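Local coordinates for protein Cas6b (Methanococcus maripaludis, PDB 4Z7K) that processes CRISPR RNA as a Cas6-family endoribonuclease, probably cutting the precursor transcript within its repeats, at residues P120-K133 and E175-R189. Residues are numbered along the deposited sequence; the frame is centred on the assembly and turned at random.
Sequences PWMALNAKNSEIYK and EVPVKFKNQNMVGFR. With nucleotides of chain C.
Met122 reaches from the loop before helix 126-133 into the 178-185 loop of the β-hairpin. Its CB points away from the hairpin, but a bend at chi2 (146°) turns the chain back: CG passes Val186 O at 4.1 Å, SD lies on Val178 CG1 and makes an oblique Met-aromatic contact with the Phe180 ring, and CE touches both Phe180 CB and Met185 SD. Nearby, Pro120 CB packs on Val178 CG2 at 3.5 Å, and Trp121 N gives a weak bond to Phe188 O. Farther along, Phe188 turns its ring edge toward the face of Tyr132, planes at 79°, while Tyr132 OH donates to Glu175 OE1 in a bond modelled doubtfully short. Between helix and hairpin sits the U9 base of chain C, with Ser129 CB over one face and Met185 over the other; U9 N3 donates to Leu124 O (2.7 Å, 168°), and Val186 N weakly to U9 O4. Glu130, doubtfully placed beside U8 of chain C, packs on Ala126 of the second subunit; an alanine here would probably thin that packing and remove a negative charge beside the RNA. The whole is an RNA-binding cleft between a short helix and the 169-177/186-194 hairpin of the C-terminal ferredoxin-like (RAMP) domain, consistent with uracil recognition through backbone groups.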
loop_
_atom_site.group_PDB
_atom_site.type_symbol
_atom_site.label_atom_id
_atom_site.label_comp_id
_atom_site.label_asym_id
_atom_site.label_seq_id
_atom_site.Cartn_x
_atom_site.Cartn_y
_atom_site.Cartn_z
ATOM N N PRO B 120 17.969 5.162 0.592
ATOM C CA PRO B 120 17.203 3.961 0.902
ATOM C C PRO B 120 16.512 3.411 -0.347
ATOM O O PRO B 120 16.263 4.161 -1.291
ATOM C CB PRO B 120 16.192 4.454 1.927
ATOM C CG PRO B 120 16.835 5.604 2.566
ATOM C CD PRO B 120 17.595 6.277 1.475
ATOM N N TRP B 121 16.209 2.119 -0.347
ATOM C CA TRP B 121 15.666 1.451 -1.520
ATOM C C TRP B 121 14.150 1.550 -1.639
ATOM O O TRP B 121 13.649 1.987 -2.693
ATOM C CB TRP B 121 16.101 -0.014 -1.513
ATOM C CG TRP B 121 15.554 -0.857 -2.622
ATOM C CD1 TRP B 121 14.949 -0.432 -3.761
ATOM C CD2 TRP B 121 15.613 -2.286 -2.714
ATOM N NE1 TRP B 121 14.591 -1.504 -4.542
ATOM C CE2 TRP B 121 14.998 -2.654 -3.928
ATOM C CE3 TRP B 121 16.123 -3.290 -1.886
ATOM C CZ2 TRP B 121 14.878 -3.972 -4.333
ATOM C CZ3 TRP B 121 16.000 -4.597 -2.291
ATOM C CH2 TRP B 121 15.382 -4.930 -3.503
ATOM N N MET B 122 13.427 1.178 -0.583
ATOM C CA MET B 122 11.959 1.238 -0.594
ATOM C C MET B 122 11.529 0.227 -1.643
ATOM O O MET B 122 11.048 0.592 -2.708
ATOM C CB MET B 122 11.451 2.657 -0.944
ATOM C CG MET B 122 10.131 3.101 -0.328
ATOM S SD MET B 122 10.189 4.895 0.012
ATOM C CE MET B 122 8.617 5.148 0.818
ATOM N N ALA B 123 11.728 -1.046 -1.338
ATOM C CA ALA B 123 11.421 -2.123 -2.265
ATOM C C ALA B 123 10.001 -2.634 -2.063
ATOM O O ALA B 123 9.461 -3.394 -2.878
ATOM C CB ALA B 123 12.411 -3.248 -2.086
ATOM N N LEU B 124 9.383 -2.170 -0.988
ATOM C CA LEU B 124 8.146 -2.773 -0.529
ATOM C C LEU B 124 6.908 -1.946 -0.867
ATOM O O LEU B 124 6.677 -0.893 -0.262
ATOM C CB LEU B 124 8.228 -2.961 0.990
ATOM C CG LEU B 124 9.096 -4.092 1.551
ATOM C CD1 LEU B 124 8.670 -4.440 2.966
ATOM C CD2 LEU B 124 9.125 -5.316 0.642
ATOM N N ASN B 125 6.087 -2.449 -1.788
ATOM C CA ASN B 125 4.771 -1.857 -2.021
ATOM C C ASN B 125 3.825 -2.208 -0.864
ATOM O O ASN B 125 4.275 -2.636 0.194
ATOM C CB ASN B 125 4.189 -2.272 -3.379
ATOM C CG ASN B 125 4.171 -3.759 -3.588
ATOM O OD1 ASN B 125 3.503 -4.488 -2.859
ATOM N ND2 ASN B 125 4.855 -4.219 -4.630
ATOM N N ALA B 126 2.529 -1.970 -1.023
ATOM C CA ALA B 126 1.618 -2.108 0.113
ATOM C C ALA B 126 1.420 -3.566 0.541
ATOM O O ALA B 126 1.536 -3.900 1.725
ATOM C CB ALA B 126 0.277 -1.472 -0.217
ATOM N N LYS B 127 1.192 -4.443 -0.430
ATOM C CA LYS B 127 1.030 -5.862 -0.141
ATOM C C LYS B 127 2.350 -6.503 0.222
ATOM O O LYS B 127 2.433 -7.321 1.135
ATOM C CB LYS B 127 0.437 -6.581 -1.357
ATOM C CG LYS B 127 0.953 -8.005 -1.537
ATOM C CD LYS B 127 0.242 -8.723 -2.658
ATOM C CE LYS B 127 -1.150 -9.159 -2.227
ATOM N NZ LYS B 127 -1.110 -10.276 -1.237
ATOM N N ASN B 128 3.404 -6.066 -0.434
ATOM C CA ASN B 128 4.710 -6.572 -0.097
ATOM C C ASN B 128 5.237 -6.061 1.247
ATOM O O ASN B 128 6.039 -6.724 1.900
ATOM C CB ASN B 128 5.663 -6.230 -1.215
ATOM C CG ASN B 128 5.463 -7.117 -2.384
ATOM O OD1 ASN B 128 4.777 -8.127 -2.277
ATOM N ND2 ASN B 128 6.038 -6.757 -3.516
ATOM N N SER B 129 4.794 -4.883 1.661
ATOM C CA SER B 129 5.073 -4.453 3.013
ATOM C C SER B 129 4.637 -5.507 4.006
ATOM O O SER B 129 5.366 -5.841 4.935
ATOM C CB SER B 129 4.353 -3.142 3.335
ATOM O OG SER B 129 4.362 -2.890 4.735
ATOM N N GLU B 130 3.448 -6.051 3.793
ATOM C CA GLU B 130 2.864 -6.898 4.813
ATOM C C GLU B 130 3.501 -8.294 4.884
ATOM O O GLU B 130 3.787 -8.791 5.978
ATOM C CB GLU B 130 1.351 -6.982 4.634
ATOM C CG GLU B 130 0.751 -8.042 5.520
ATOM C CD GLU B 130 1.066 -7.807 6.999
ATOM O OE1 GLU B 130 1.412 -6.656 7.375
ATOM O OE2 GLU B 130 1.003 -8.796 7.773
ATOM N N ILE B 131 3.699 -8.922 3.724
ATOM C CA ILE B 131 4.359 -10.231 3.632
ATOM C C ILE B 131 5.678 -10.244 4.399
ATOM O O ILE B 131 5.953 -11.132 5.205
ATOM C CB ILE B 131 4.650 -10.598 2.165
ATOM C CG1 ILE B 131 3.356 -10.948 1.422
ATOM C CG2 ILE B 131 5.645 -11.728 2.095
ATOM C CD1 ILE B 131 3.556 -11.191 -0.064
ATOM N N TYR B 132 6.484 -9.233 4.127
ATOM C CA TYR B 132 7.785 -9.062 4.738
ATOM C C TYR B 132 7.741 -8.900 6.269
ATOM O O TYR B 132 8.681 -9.282 6.961
ATOM C CB TYR B 132 8.474 -7.867 4.087
ATOM C CG TYR B 132 9.717 -7.400 4.773
ATOM C CD1 TYR B 132 10.955 -7.902 4.406
ATOM C CD2 TYR B 132 9.661 -6.441 5.778
ATOM C CE1 TYR B 132 12.106 -7.474 5.026
ATOM C CE2 TYR B 132 10.807 -6.004 6.413
ATOM C CZ TYR B 132 12.029 -6.522 6.032
ATOM O OH TYR B 132 13.177 -6.084 6.655
ATOM N N LYS B 133 6.666 -8.343 6.812
ATOM C CA LYS B 133 6.621 -8.106 8.256
ATOM C C LYS B 133 6.082 -9.291 9.064
ATOM O O LYS B 133 6.070 -9.238 10.292
ATOM C CB LYS B 133 5.766 -6.868 8.541
ATOM C CG LYS B 133 6.303 -5.604 7.887
ATOM C CD LYS B 133 5.495 -4.350 8.229
ATOM C CE LYS B 133 6.085 -3.127 7.531
ATOM N NZ LYS B 133 5.308 -1.876 7.763
ATOM N N GLU B 175 17.889 -3.129 7.052
ATOM C CA GLU B 175 16.687 -2.300 7.084
ATOM C C GLU B 175 16.828 -0.939 7.771
ATOM O O GLU B 175 17.454 -0.818 8.816
ATOM C CB GLU B 175 15.587 -3.124 7.756
ATOM C CG GLU B 175 14.383 -2.371 8.236
ATOM C CD GLU B 175 13.267 -3.304 8.667
ATOM O OE1 GLU B 175 13.422 -4.527 8.468
ATOM O OE2 GLU B 175 12.235 -2.822 9.189
ATOM N N VAL B 176 16.254 0.084 7.140
ATOM C CA VAL B 176 16.328 1.478 7.589
ATOM C C VAL B 176 14.996 2.257 7.417
ATOM O O VAL B 176 14.350 2.167 6.363
ATOM C CB VAL B 176 17.448 2.205 6.831
ATOM C CG1 VAL B 176 17.176 3.699 6.750
ATOM C CG2 VAL B 176 18.797 1.892 7.460
ATOM N N PRO B 177 14.587 3.044 8.438
ATOM C CA PRO B 177 13.288 3.730 8.375
ATOM C C PRO B 177 13.227 4.893 7.403
ATOM O O PRO B 177 14.169 5.675 7.333
ATOM C CB PRO B 177 13.089 4.246 9.805
ATOM C CG PRO B 177 14.431 4.450 10.298
ATOM C CD PRO B 177 15.264 3.321 9.713
ATOM N N VAL B 178 12.136 4.966 6.637
ATOM C CA VAL B 178 11.882 6.056 5.685
ATOM C C VAL B 178 10.499 6.659 5.880
ATOM O O VAL B 178 9.500 5.963 5.827
ATOM C CB VAL B 178 12.028 5.584 4.249
ATOM C CG1 VAL B 178 11.217 6.464 3.306
ATOM C CG2 VAL B 178 13.491 5.556 3.875
ATOM N N LYS B 179 10.450 7.964 6.083
ATOM C CA LYS B 179 9.175 8.620 6.229
ATOM C C LYS B 179 8.785 9.184 4.881
ATOM O O LYS B 179 9.596 9.842 4.230
ATOM C CB LYS B 179 9.221 9.702 7.304
ATOM C CG LYS B 179 8.690 11.051 6.881
ATOM C CD LYS B 179 8.038 11.804 8.028
ATOM C CE LYS B 179 7.931 13.290 7.731
ATOM N NZ LYS B 179 7.375 14.074 8.869
ATOM N N PHE B 180 7.580 8.843 4.422
ATOM C CA PHE B 180 7.103 9.200 3.080
ATOM C C PHE B 180 5.580 9.339 3.052
ATOM O O PHE B 180 4.864 8.387 3.400
ATOM C CB PHE B 180 7.546 8.146 2.069
ATOM C CG PHE B 180 6.933 8.301 0.700
ATOM C CD1 PHE B 180 7.622 8.954 -0.308
ATOM C CD2 PHE B 180 5.694 7.773 0.406
ATOM C CE1 PHE B 180 7.081 9.082 -1.579
ATOM C CE2 PHE B 180 5.143 7.907 -0.862
ATOM C CZ PHE B 180 5.833 8.560 -1.851
ATOM N N LYS B 181 5.084 10.475 2.555
ATOM C CA LYS B 181 3.655 10.781 2.627
ATOM C C LYS B 181 3.122 10.562 4.049
ATOM O O LYS B 181 2.162 9.828 4.263
ATOM C CB LYS B 181 2.889 9.943 1.617
ATOM C CG LYS B 181 2.894 10.520 0.222
ATOM C CD LYS B 181 2.569 12.002 0.268
ATOM C CE LYS B 181 2.490 12.612 -1.124
ATOM N NZ LYS B 181 2.205 14.076 -1.057
ATOM N N ASN B 182 3.823 11.158 5.012
ATOM C CA ASN B 182 3.444 11.163 6.430
ATOM C C ASN B 182 3.132 9.790 6.999
ATOM O O ASN B 182 2.272 9.615 7.864
ATOM C CB ASN B 182 2.296 12.133 6.652
ATOM C CG ASN B 182 2.578 13.480 6.019
ATOM O OD1 ASN B 182 2.090 13.783 4.925
ATOM N ND2 ASN B 182 3.436 14.275 6.676
ATOM N N GLN B 183 3.893 8.821 6.521
ATOM C CA GLN B 183 3.780 7.470 6.992
ATOM C C GLN B 183 5.169 6.873 7.002
ATOM O O GLN B 183 6.025 7.257 6.211
ATOM C CB GLN B 183 2.854 6.673 6.085
ATOM C CG GLN B 183 1.399 6.937 6.349
ATOM C CD GLN B 183 0.531 6.397 5.257
ATOM O OE1 GLN B 183 -0.664 6.180 5.451
ATOM N NE2 GLN B 183 1.121 6.187 4.088
ATOM N N ASN B 184 5.390 5.945 7.919
ATOM C CA ASN B 184 6.712 5.396 8.180
ATOM C C ASN B 184 7.031 4.110 7.419
ATOM O O ASN B 184 7.350 3.108 8.039
ATOM C CB ASN B 184 6.876 5.153 9.686
ATOM C CG ASN B 184 6.354 6.307 10.528
ATOM O OD1 ASN B 184 6.431 7.464 10.115
ATOM N ND2 ASN B 184 5.809 5.999 11.708
ATOM N N MET B 185 6.983 4.133 6.093
ATOM C CA MET B 185 7.381 2.963 5.313
ATOM C C MET B 185 8.804 2.465 5.598
ATOM O O MET B 185 9.571 3.129 6.294
ATOM C CB MET B 185 7.228 3.277 3.839
ATOM C CG MET B 185 5.860 3.821 3.544
ATOM S SD MET B 185 5.531 3.854 1.791
ATOM C CE MET B 185 3.938 4.659 1.812
ATOM N N VAL B 186 9.157 1.293 5.072
ATOM C CA VAL B 186 10.494 0.750 5.327
ATOM C C VAL B 186 11.437 0.837 4.117
ATOM O O VAL B 186 11.015 0.738 2.963
ATOM C CB VAL B 186 10.441 -0.736 5.793
ATOM C CG1 VAL B 186 9.647 -0.863 7.083
ATOM C CG2 VAL B 186 9.836 -1.614 4.736
ATOM N N GLY B 187 12.719 1.047 4.401
ATOM C CA GLY B 187 13.723 1.154 3.359
ATOM C C GLY B 187 14.977 0.375 3.715
ATOM O O GLY B 187 15.089 -0.166 4.812
ATOM N N PHE B 188 15.909 0.288 2.769
ATOM C CA PHE B 188 17.109 -0.524 2.943
ATOM C C PHE B 188 18.389 0.147 2.482
ATOM O O PHE B 188 18.429 0.763 1.430
ATOM C CB PHE B 188 16.941 -1.839 2.197
ATOM C CG PHE B 188 15.761 -2.622 2.647
ATOM C CD1 PHE B 188 15.815 -3.354 3.819
ATOM C CD2 PHE B 188 14.597 -2.618 1.919
ATOM C CE1 PHE B 188 14.735 -4.075 4.257
ATOM C CE2 PHE B 188 13.505 -3.345 2.347
ATOM C CZ PHE B 188 13.577 -4.074 3.523
ATOM N N ARG B 189 19.458 0.002 3.247
ATOM C CA ARG B 189 20.752 0.436 2.758
ATOM C C ARG B 189 21.578 -0.825 2.575
ATOM O O ARG B 189 21.232 -1.880 3.121
ATOM C CB ARG B 189 21.424 1.393 3.707
ATOM C CG ARG B 189 22.564 2.143 3.045
ATOM C CD ARG B 189 22.072 3.188 2.087
ATOM N NE ARG B 189 21.492 4.314 2.812
ATOM C CZ ARG B 189 22.079 5.501 2.911
ATOM N NH1 ARG B 189 23.251 5.690 2.319
ATOM N NH2 ARG B 189 21.499 6.494 3.584
ATOM P P U C 9 1.023 1.744 8.714
ATOM O OP1 U C 9 2.288 0.975 8.916
ATOM O OP2 U C 9 0.386 2.560 9.798
ATOM O "O5'" U C 9 1.318 2.741 7.517
ATOM C "C5'" U C 9 2.055 2.276 6.398
ATOM C "C4'" U C 9 1.255 2.291 5.125
ATOM O "O4'" U C 9 2.201 2.263 4.032
ATOM C "C3'" U C 9 0.323 1.114 4.890
ATOM O "O3'" U C 9 -0.709 1.567 3.992
ATOM C "C2'" U C 9 1.265 0.116 4.215
ATOM O "O2'" U C 9 0.644 -0.888 3.437
ATOM C "C1'" U C 9 2.122 1.033 3.349
ATOM N N1 U C 9 3.507 0.574 3.217
ATOM C C2 U C 9 4.051 0.323 1.962
ATOM O O2 U C 9 3.426 0.433 0.918
ATOM N N3 U C 9 5.368 -0.083 1.980
ATOM C C4 U C 9 6.170 -0.238 3.108
ATOM O O4 U C 9 7.344 -0.607 2.975
ATOM C C5 U C 9 5.528 0.053 4.363
ATOM C C6 U C 9 4.250 0.445 4.372
ATOM P P G C 10 -2.103 0.779 3.743
ATOM O OP1 G C 10 -3.172 1.448 4.541
ATOM O OP2 G C 10 -1.901 -0.670 3.979
ATOM O "O5'" G C 10 -2.331 0.873 2.165
ATOM C "C5'" G C 10 -2.250 2.108 1.479
ATOM C "C4'" G C 10 -2.628 3.276 2.364
ATOM O "O4'" G C 10 -1.422 3.928 2.850
ATOM C "C3'" G C 10 -3.435 4.367 1.673
ATOM O "O3'" G C 10 -4.832 4.095 1.797
ATOM C "C2'" G C 10 -2.943 5.654 2.347
ATOM O "O2'" G C 10 -3.593 5.869 3.589
ATOM C "C1'" G C 10 -1.488 5.309 2.642
ATOM N N9 G C 10 -0.614 5.535 1.489
ATOM C C8 G C 10 0.180 4.524 1.006
ATOM N N7 G C 10 0.880 4.847 -0.026
ATOM C C5 G C 10 0.518 6.161 -0.217
ATOM C C6 G C 10 0.982 7.017 -1.213
ATOM O O6 G C 10 1.807 6.681 -2.062
ATOM N N1 G C 10 0.409 8.292 -1.127
ATOM C C2 G C 10 -0.513 8.670 -0.167
ATOM N N2 G C 10 -0.967 9.940 -0.226
ATOM N N3 G C 10 -0.961 7.851 0.786
ATOM C C4 G C 10 -0.398 6.624 0.699
ATOM P P U C 8 -4.267 -1.802 9.703
ATOM O OP1 U C 8 -4.770 -0.530 9.125
ATOM O OP2 U C 8 -4.660 -3.079 9.052
ATOM O "O5'" U C 8 -2.683 -1.704 9.740
ATOM C "C5'" U C 8 -2.054 -0.761 10.598
ATOM C "C4'" U C 8 -0.679 -0.393 10.112
ATOM O "O4'" U C 8 0.278 -1.286 10.724
ATOM C "C3'" U C 8 -0.480 -0.468 8.602
ATOM O "O3'" U C 8 -0.062 0.778 8.038
ATOM C "C2'" U C 8 0.534 -1.602 8.372
ATOM O "O2'" U C 8 1.576 -1.276 7.470
ATOM C "C1'" U C 8 1.110 -1.895 9.759
ATOM N N1 U C 8 1.056 -3.330 10.065
ATOM C C2 U C 8 1.834 -3.864 11.086
ATOM O O2 U C 8 2.632 -3.211 11.755
ATOM N N3 U C 8 1.647 -5.217 11.275
ATOM C C4 U C 8 0.780 -6.055 10.584
ATOM O O4 U C 8 0.725 -7.252 10.877
ATOM C C5 U C 8 0.001 -5.415 9.567
ATOM C C6 U C 8 0.163 -4.110 9.356
#